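Local coordinates for nitrate transport protein (Parabacteroides distasonis, PDB 3HN0), which probably serves as the substrate-binding component of an ABC importer, perhaps for nitrate or a related small solute, its ligand not established, at residues E54-V59 and V187-M192; I75-C80 and G277-K282; A98-G103 and Y127-A132. All coordinates share one frame; numbering follows the deposited sequence.

Interaction 1 of 3, residues E54-V59 and V187-M192; sequences ETDIAV and VYTPTM
Ile57 and Ala58 pair with Tyr188 and Val187 in the mixed sheet of one lobe of the protein, where strands 57-61 and 184-188 run antiparallel. Ala58 and Val187 form the hydrogen-bonded pair: Ala58 N gives its proton to Val187 O (2.9 Å), and Val187 N returns a bond to Ala58 O. Ile57 and Tyr188 form the neighbouring non-hydrogen-bonded pair, in which Ile57 CA makes a CA-H...O contact with Val187 O at 3.2 Å. On the face bearing Ala58 and Val187, Val187 CG2 lies 4.0 Å from Ala58 CB. Beyond the strand ends Asp56 O accepts from Thr189 N at 3.2 Å. With chi1 at 53°, OG1 of Thr189 sits between its own N and carbonyl carbon and comes within 3.1 Å of Asp56 O, although its proton has another acceptor in reach. Asp56 OD2 is held by the backbone N of Lys8. Met192, present as selenomethionine, has its chain bent at chi2 and chi3: SE packs 3.7 Å from Asp56 CB, while CG lies 4.0 Å from Ile57 CG1, the Ile57 and Met192 side chains crossing at about a right angle. Strand 6-12 flanks strand 57-61 in parallel and strand 184-188 joins it antiparallel, a mixed sheet consistent with the alpha/beta lobes of periplasmic binding proteins.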
loop_
_atom_site.group_PDB
_atom_site.type_symbol
_atom_site.label_atom_id
_atom_site.label_comp_id
_atom_site.label_asym_id
_atom_site.label_seq_id
_atom_site.Cartn_x
_atom_site.Cartn_y
_atom_site.Cartn_z
ATOM N N GLU A 54 3.528 -33.222 10.173
ATOM C CA GLU A 54 4.855 -33.515 9.634
ATOM C C GLU A 54 5.610 -32.257 9.261
ATOM O O GLU A 54 6.709 -32.337 8.745
ATOM C CB GLU A 54 4.745 -34.419 8.427
ATOM C CG GLU A 54 4.342 -35.853 8.844
ATOM C CD GLU A 54 4.050 -36.785 7.655
ATOM O OE1 GLU A 54 4.091 -36.332 6.486
ATOM O OE2 GLU A 54 3.787 -37.980 7.923
ATOM N N THR A 55 4.988 -31.099 9.461
ATOM C CA THR A 55 5.709 -29.815 9.381
ATOM C C THR A 55 5.251 -28.950 10.546
ATOM O O THR A 55 4.139 -29.157 11.104
ATOM C CB THR A 55 5.590 -29.137 8.022
ATOM O OG1 THR A 55 6.655 -28.177 7.899
ATOM C CG2 THR A 55 4.189 -28.470 7.783
ATOM N N ASP A 56 6.106 -28.013 10.952
ATOM C CA ASP A 56 5.844 -27.165 12.113
ATOM C C ASP A 56 5.313 -25.782 11.681
ATOM O O ASP A 56 4.474 -25.213 12.341
ATOM C CB ASP A 56 7.127 -26.989 12.928
ATOM C CG ASP A 56 7.633 -28.322 13.510
ATOM O OD1 ASP A 56 6.756 -29.025 14.080
ATOM O OD2 ASP A 56 8.846 -28.687 13.359
ATOM N N ILE A 57 5.862 -25.268 10.584
ATOM C CA ILE A 57 5.527 -23.953 10.025
ATOM C C ILE A 57 5.351 -24.189 8.533
ATOM O O ILE A 57 6.077 -25.010 7.940
ATOM C CB ILE A 57 6.723 -22.994 10.236
ATOM C CG1 ILE A 57 6.973 -22.833 11.764
ATOM C CG2 ILE A 57 6.498 -21.678 9.458
ATOM C CD1 ILE A 57 8.254 -22.154 12.177
ATOM N N ALA A 58 4.399 -23.505 7.905
ATOM C CA ALA A 58 4.206 -23.693 6.478
ATOM C C ALA A 58 3.900 -22.365 5.863
ATOM O O ALA A 58 3.296 -21.524 6.517
ATOM C CB ALA A 58 3.054 -24.678 6.200
ATOM N N VAL A 59 4.242 -22.196 4.591
ATOM C CA VAL A 59 3.998 -20.960 3.916
ATOM C C VAL A 59 3.176 -21.307 2.671
ATOM O O VAL A 59 3.664 -22.073 1.820
ATOM C CB VAL A 59 5.355 -20.292 3.530
ATOM C CG1 VAL A 59 5.100 -18.899 2.956
ATOM C CG2 VAL A 59 6.310 -20.234 4.760
ATOM N N VAL A 187 1.967 -19.904 8.452
ATOM C CA VAL A 187 1.153 -20.490 9.515
ATOM C C VAL A 187 1.996 -21.411 10.390
ATOM O O VAL A 187 3.038 -21.903 9.945
ATOM C CB VAL A 187 -0.059 -21.263 8.933
ATOM C CG1 VAL A 187 -0.913 -20.271 8.054
ATOM C CG2 VAL A 187 0.348 -22.558 8.200
ATOM N N TYR A 188 1.541 -21.635 11.625
ATOM C CA TYR A 188 2.294 -22.414 12.579
ATOM C C TYR A 188 1.362 -23.243 13.442
ATOM O O TYR A 188 0.170 -22.912 13.631
ATOM C CB TYR A 188 3.192 -21.499 13.428
ATOM C CG TYR A 188 2.496 -20.549 14.332
ATOM C CD1 TYR A 188 2.068 -19.305 13.888
ATOM C CD2 TYR A 188 2.204 -20.894 15.667
ATOM C CE1 TYR A 188 1.404 -18.452 14.691
ATOM C CE2 TYR A 188 1.565 -20.013 16.480
ATOM C CZ TYR A 188 1.185 -18.780 16.022
ATOM O OH TYR A 188 0.484 -17.888 16.847
ATOM N N THR A 189 1.941 -24.294 13.984
ATOM C CA THR A 189 1.188 -25.239 14.809
ATOM C C THR A 189 1.388 -24.891 16.278
ATOM O O THR A 189 2.203 -24.071 16.646
ATOM C CB THR A 189 1.673 -26.679 14.544
ATOM O OG1 THR A 189 3.067 -26.704 14.721
ATOM C CG2 THR A 189 1.324 -27.202 13.124
ATOM N N PRO A 190 0.581 -25.493 17.169
ATOM C CA PRO A 190 0.620 -25.026 18.541
ATOM C C PRO A 190 1.957 -25.110 19.290
ATOM O O PRO A 190 2.211 -24.295 20.189
ATOM C CB PRO A 190 -0.419 -25.960 19.213
ATOM C CG PRO A 190 -1.401 -26.170 18.180
ATOM C CD PRO A 190 -0.611 -26.320 16.919
ATOM N N THR A 191 2.777 -26.100 18.974
ATOM C CA THR A 191 4.066 -26.213 19.662
ATOM C C THR A 191 5.043 -25.162 19.179
ATOM O O THR A 191 6.095 -24.987 19.774
ATOM C CB THR A 191 4.711 -27.602 19.538
ATOM O OG1 THR A 191 4.749 -27.984 18.175
ATOM C CG2 THR A 191 3.888 -28.616 20.313
HETATM N N MSE A 192 4.673 -24.445 18.118
HETATM C CA MSE A 192 5.467 -23.301 17.673
HETATM C C MSE A 192 5.143 -21.977 18.344
HETATM O O MSE A 192 5.907 -21.027 18.205
HETATM C CB MSE A 192 5.367 -23.139 16.162
HETATM C CG MSE A 192 5.944 -24.278 15.375
HETATM SE SE MSE A 192 7.890 -24.533 15.577
HETATM C CE MSE A 192 7.822 -25.861 16.777
HETATM O O HOH W 1 4.554 -28.950 15.067
#

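Interaction 2 of 3, residues I75-C80 and G277-K282; sequences IKLAGC and GFIPEK
Leu77 N and Phe278 O make a single, nearly straight backbone hydrogen bond (2.7 Å, N-H...O 175°), which ties strand 76-82 of the mixed sheet to the C-terminal tail just as its short 3-10 turn at Gly277 and Phe278 ends. The strand is one of those at the antiparallel side of the sheet, and the tail runs past it without forming another strand. Immediately after Leu77 the strand carries a classic beta bulge, Ala78 and Gly79 both facing Val186. Leu77 is the main apolar partner. Its CB sits over the centre of one face of the Phe278 ring, 4.0 Å from the centroid, a CH-pi contact. CD2 of the same leucine reaches Phe278 CE2 at 3.9 Å and lies 4.2 Å from Ile279 CG1, so this one methyl touches two successive tail residues. Phe278 leaves its backbone away from the strand, with CG anti to the backbone N (chi1 -175°); the end of the side chain comes nearer the strand, where Leu77 CB covers that ring face. Met62 and Ala65 of helix 62-70 also touch this ring. At the Gly277 end, Lys76 lays its chain beside the carbonyl of that residue, with Lys76 CD 3.4 Å from Gly277 O. Extended through chi2 and chi3, the chain bends at chi4 (-56°), which turns NZ in to donate to Gly277 O at 2.7 Å, from a position tilted out of the carbonyl plane. On the other side of Phe278 in sequence, Pro280 lies against the strand backbone. Leu77 O is buried here with no hydrogen-bonding partner in the model, and Pro280 CD approaches it to 3.1 Å.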
loop_
_atom_site.group_PDB
_atom_site.type_symbol
_atom_site.label_atom_id
_atom_site.label_comp_id
_atom_site.label_asym_id
_atom_site.label_seq_id
_atom_site.Cartn_x
_atom_site.Cartn_y
_atom_site.Cartn_z
ATOM N N ILE A 75 -3.919 -24.528 13.367
ATOM C CA ILE A 75 -2.896 -23.601 12.940
ATOM C C ILE A 75 -3.349 -22.200 13.285
ATOM O O ILE A 75 -4.539 -21.951 13.479
ATOM C CB ILE A 75 -2.613 -23.693 11.400
ATOM C CG1 ILE A 75 -3.903 -23.468 10.577
ATOM C CG2 ILE A 75 -1.939 -25.038 11.043
ATOM C CD1 ILE A 75 -3.685 -23.135 9.141
ATOM N N LYS A 76 -2.395 -21.289 13.348
ATOM C CA LYS A 76 -2.671 -19.880 13.429
ATOM C C LYS A 76 -1.799 -19.172 12.416
ATOM O O LYS A 76 -0.737 -19.686 11.964
ATOM C CB LYS A 76 -2.414 -19.299 14.830
ATOM C CG LYS A 76 -3.311 -19.907 15.903
ATOM C CD LYS A 76 -3.312 -19.142 17.193
ATOM C CE LYS A 76 -4.208 -19.809 18.248
ATOM N NZ LYS A 76 -5.644 -20.022 17.782
ATOM N N LEU A 77 -2.210 -17.968 12.101
ATOM C CA LEU A 77 -1.477 -17.143 11.189
ATOM C C LEU A 77 -0.401 -16.320 11.904
ATOM O O LEU A 77 -0.720 -15.508 12.758
ATOM C CB LEU A 77 -2.416 -16.179 10.482
ATOM C CG LEU A 77 -1.758 -15.190 9.537
ATOM C CD1 LEU A 77 -1.177 -15.873 8.280
ATOM C CD2 LEU A 77 -2.762 -14.117 9.122
ATOM N N ALA A 78 0.873 -16.485 11.528
ATOM C CA ALA A 78 1.921 -15.604 12.031
ATOM C C ALA A 78 1.908 -14.256 11.324
ATOM O O ALA A 78 1.931 -13.213 11.976
ATOM C CB ALA A 78 3.346 -16.269 11.942
ATOM N N GLY A 79 1.913 -14.283 9.985
ATOM C CA GLY A 79 2.029 -13.076 9.219
ATOM C C GLY A 79 2.262 -13.363 7.765
ATOM O O GLY A 79 2.081 -14.504 7.325
ATOM N N CYS A 80 2.687 -12.336 7.040
ATOM C CA CYS A 80 2.862 -12.410 5.577
ATOM C C CYS A 80 4.206 -11.826 5.187
ATOM O O CYS A 80 4.510 -10.708 5.593
ATOM C CB CYS A 80 1.721 -11.709 4.892
ATOM S SG CYS A 80 1.924 -11.642 3.069
ATOM N N GLY A 277 -9.433 -16.106 16.781
ATOM C CA GLY A 277 -8.378 -17.086 17.094
ATOM C C GLY A 277 -7.388 -17.395 15.948
ATOM O O GLY A 277 -6.376 -18.058 16.155
ATOM N N PHE A 278 -7.709 -16.930 14.741
ATOM C CA PHE A 278 -6.831 -17.121 13.576
ATOM C C PHE A 278 -5.492 -16.423 13.771
ATOM O O PHE A 278 -4.441 -16.915 13.290
ATOM C CB PHE A 278 -7.533 -16.565 12.345
ATOM C CG PHE A 278 -6.831 -16.792 11.044
ATOM C CD1 PHE A 278 -6.390 -18.042 10.669
ATOM C CD2 PHE A 278 -6.735 -15.737 10.116
ATOM C CE1 PHE A 278 -5.837 -18.233 9.408
ATOM C CE2 PHE A 278 -6.146 -15.954 8.864
ATOM C CZ PHE A 278 -5.734 -17.167 8.518
ATOM N N ILE A 279 -5.532 -15.286 14.465
ATOM C CA ILE A 279 -4.349 -14.434 14.721
ATOM C C ILE A 279 -3.976 -14.486 16.220
ATOM O O ILE A 279 -4.839 -14.350 17.050
ATOM C CB ILE A 279 -4.656 -13.040 14.217
ATOM C CG1 ILE A 279 -4.779 -13.104 12.677
ATOM C CG2 ILE A 279 -3.573 -11.999 14.643
ATOM C CD1 ILE A 279 -5.355 -11.912 12.050
ATOM N N PRO A 280 -2.680 -14.677 16.559
ATOM C CA PRO A 280 -2.365 -14.662 18.001
ATOM C C PRO A 280 -2.729 -13.327 18.672
ATOM O O PRO A 280 -2.638 -12.274 18.024
ATOM C CB PRO A 280 -0.843 -14.892 18.053
ATOM C CG PRO A 280 -0.309 -14.643 16.646
ATOM C CD PRO A 280 -1.480 -14.738 15.697
ATOM N N GLU A 281 -3.127 -13.393 19.946
ATOM C CA GLU A 281 -3.368 -12.198 20.776
ATOM C C GLU A 281 -2.041 -11.454 21.004
ATOM O O GLU A 281 -0.945 -12.038 20.849
ATOM C CB GLU A 281 -4.023 -12.572 22.133
ATOM C CG GLU A 281 -5.502 -13.024 22.066
ATOM N N LYS A 282 -2.147 -10.165 21.335
ATOM C CA LYS A 282 -0.973 -9.280 21.489
ATOM C C LYS A 282 -0.132 -9.617 22.740
ATOM O O LYS A 282 1.105 -9.493 22.701
ATOM C CB LYS A 282 -1.417 -7.806 21.517
#

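Interaction 3 of 3, residues A98-G103 and Y127-A132; sequences ALYVFG and YAFNTA
Tyr100 and Phe129 meet where strand 99-100 faces the loop that leads from strand 125-126 into helix 132-141; the two strands are parallel and joined through helix 107-119, a beta-alpha-beta crossover. CG of each ring lies anti to its own carbonyl carbon, and the two rings come together obliquely, Tyr100 CD2 at 3.6 Å from Phe129 CD2. Ala128 CB adds a contact at the edge of the tyrosine ring. An alanine in place of Tyr100 would probably leave Phe129 CD2 and Ala128 CB without their aromatic partner and open a gap there. Val101 and Tyr127 lie side by side pointing the same way, with Val101 CB 3.8 Å from Tyr127 CE1; the phenol OH goes on to a hydrogen bond with Asp109. In Phe102, chi1 of 66° puts CG between backbone N and carbonyl carbon; Ala132 CB stands over the centre of one ring face, 4.2 Å from the centroid. Thr131 is the N-cap of helix 132-141, its OG1 accepting from Glu134 N. A water donates to Val101 O at 2.7 Å. Gly103, at a positive phi that favours glycine, completes the contact: its N donates to Asn130 O at 2.8 Å from a position 40° above the carbonyl plane.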
loop_
_atom_site.group_PDB
_atom_site.type_symbol
_atom_site.label_atom_id
_atom_site.label_comp_id
_atom_site.label_asym_id
_atom_site.label_seq_id
_atom_site.Cartn_x
_atom_site.Cartn_y
_atom_site.Cartn_z
ATOM N N ALA A 98 -7.293 -11.874 -25.575
ATOM C CA ALA A 98 -7.713 -12.582 -24.371
ATOM C C ALA A 98 -6.637 -12.437 -23.298
ATOM O O ALA A 98 -5.439 -12.481 -23.613
ATOM C CB ALA A 98 -7.963 -14.043 -24.650
ATOM N N LEU A 99 -7.084 -12.253 -22.049
ATOM C CA LEU A 99 -6.198 -12.210 -20.915
ATOM C C LEU A 99 -6.124 -13.588 -20.311
ATOM O O LEU A 99 -7.124 -14.129 -19.829
ATOM C CB LEU A 99 -6.681 -11.186 -19.873
ATOM C CG LEU A 99 -5.979 -11.119 -18.518
ATOM C CD1 LEU A 99 -4.529 -10.885 -18.717
ATOM C CD2 LEU A 99 -6.638 -9.990 -17.673
ATOM N N TYR A 100 -4.942 -14.177 -20.351
ATOM C CA TYR A 100 -4.770 -15.520 -19.857
ATOM C C TYR A 100 -4.439 -15.488 -18.389
ATOM O O TYR A 100 -3.505 -14.788 -17.975
ATOM C CB TYR A 100 -3.676 -16.251 -20.618
ATOM C CG TYR A 100 -4.109 -16.717 -21.973
ATOM C CD1 TYR A 100 -4.223 -15.832 -23.023
ATOM C CD2 TYR A 100 -4.430 -18.061 -22.203
ATOM C CE1 TYR A 100 -4.653 -16.276 -24.313
ATOM C CE2 TYR A 100 -4.816 -18.505 -23.450
ATOM C CZ TYR A 100 -4.927 -17.613 -24.492
ATOM O OH TYR A 100 -5.335 -18.062 -25.735
ATOM N N VAL A 101 -5.176 -16.304 -17.626
ATOM C CA VAL A 101 -5.104 -16.343 -16.182
ATOM C C VAL A 101 -4.886 -17.784 -15.714
ATOM O O VAL A 101 -5.596 -18.698 -16.137
ATOM C CB VAL A 101 -6.455 -15.788 -15.580
ATOM C CG1 VAL A 101 -6.425 -15.830 -14.084
ATOM C CG2 VAL A 101 -6.734 -14.371 -16.102
ATOM N N PHE A 102 -3.892 -17.983 -14.867
ATOM C CA PHE A 102 -3.643 -19.275 -14.277
ATOM C C PHE A 102 -4.439 -19.387 -12.936
ATOM O O PHE A 102 -4.996 -18.417 -12.444
ATOM C CB PHE A 102 -2.142 -19.489 -14.076
ATOM C CG PHE A 102 -1.525 -18.557 -13.064
ATOM C CD1 PHE A 102 -1.082 -17.271 -13.441
ATOM C CD2 PHE A 102 -1.374 -18.946 -11.740
ATOM C CE1 PHE A 102 -0.533 -16.402 -12.503
ATOM C CE2 PHE A 102 -0.794 -18.082 -10.806
ATOM C CZ PHE A 102 -0.400 -16.796 -11.186
ATOM N N GLY A 103 -4.516 -20.591 -12.388
ATOM C CA GLY A 103 -5.191 -20.806 -11.109
ATOM C C GLY A 103 -6.656 -20.423 -11.053
ATOM O O GLY A 103 -7.126 -19.838 -10.066
ATOM N N TYR A 127 -8.795 -19.370 -19.511
ATOM C CA TYR A 127 -8.303 -20.263 -18.483
ATOM C C TYR A 127 -7.721 -21.541 -19.102
ATOM O O TYR A 127 -7.553 -22.556 -18.423
ATOM C CB TYR A 127 -9.442 -20.599 -17.513
ATOM C CG TYR A 127 -9.993 -19.424 -16.740
ATOM C CD1 TYR A 127 -9.219 -18.777 -15.770
ATOM C CD2 TYR A 127 -11.287 -18.941 -16.980
ATOM C CE1 TYR A 127 -9.731 -17.669 -15.049
ATOM C CE2 TYR A 127 -11.801 -17.874 -16.275
ATOM C CZ TYR A 127 -11.016 -17.232 -15.307
ATOM O OH TYR A 127 -11.589 -16.202 -14.608
ATOM N N ALA A 128 -7.331 -21.450 -20.360
ATOM C CA ALA A 128 -6.710 -22.564 -21.082
ATOM C C ALA A 128 -5.468 -23.104 -20.370
ATOM O O ALA A 128 -5.195 -24.292 -20.444
ATOM C CB ALA A 128 -6.383 -22.151 -22.531
ATOM N N PHE A 129 -4.723 -22.243 -19.678
ATOM C CA PHE A 129 -3.497 -22.650 -19.016
ATOM C C PHE A 129 -3.664 -22.494 -17.506
ATOM O O PHE A 129 -3.847 -21.383 -17.022
ATOM C CB PHE A 129 -2.337 -21.774 -19.516
ATOM C CG PHE A 129 -2.063 -21.916 -21.016
ATOM C CD1 PHE A 129 -1.740 -23.153 -21.557
ATOM C CD2 PHE A 129 -2.115 -20.816 -21.862
ATOM C CE1 PHE A 129 -1.494 -23.292 -22.927
ATOM C CE2 PHE A 129 -1.874 -20.944 -23.222
ATOM C CZ PHE A 129 -1.557 -22.181 -23.755
ATOM N N ASN A 130 -3.565 -23.580 -16.747
ATOM C CA ASN A 130 -3.854 -23.489 -15.303
ATOM C C ASN A 130 -2.657 -23.075 -14.467
ATOM O O ASN A 130 -2.828 -22.690 -13.299
ATOM C CB ASN A 130 -4.458 -24.787 -14.749
ATOM C CG ASN A 130 -5.078 -24.594 -13.366
ATOM O OD1 ASN A 130 -4.677 -25.234 -12.407
ATOM N ND2 ASN A 130 -6.014 -23.680 -13.261
ATOM N N THR A 131 -1.458 -23.124 -15.052
ATOM C CA THR A 131 -0.239 -22.749 -14.351
ATOM C C THR A 131 0.494 -21.574 -15.011
ATOM O O THR A 131 0.396 -21.329 -16.254
ATOM C CB THR A 131 0.784 -23.901 -14.210
ATOM O OG1 THR A 131 1.407 -24.178 -15.471
ATOM C CG2 THR A 131 0.147 -25.187 -13.650
ATOM N N ALA A 132 1.270 -20.899 -14.175
ATOM C CA ALA A 132 2.082 -19.775 -14.608
ATOM C C ALA A 132 3.115 -20.241 -15.615
ATOM O O ALA A 132 3.361 -19.540 -16.571
ATOM C CB ALA A 132 2.748 -19.051 -13.392
HETATM O O HOH W 2 -6.622 -20.962 -14.966
#

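In the fold
Interactions 1 and 2 are neighbours in one lobe, their centres 12 Å apart, because strand 184-188 lies between strands 57-61 and 76-82 in the mixed sheet. They touch: Tyr188 N and Lys76 O are 3.0 Å apart, a probable hydrogen bond, and Tyr188 OH packs 3.3 Å from Pro280 CG while that hydroxyl hydrogen-bonds Glu193. Interaction 3 lies on the opposite side of the chain's centre, about 31 and 32 Å from them between centres, with nearest atoms about 14 and 15 Å away. Its segments fall within the loops both others close, consistent with a second lobe inserted into the first. In such proteins the substrate usually sits between lobes; no ligand site is defined here.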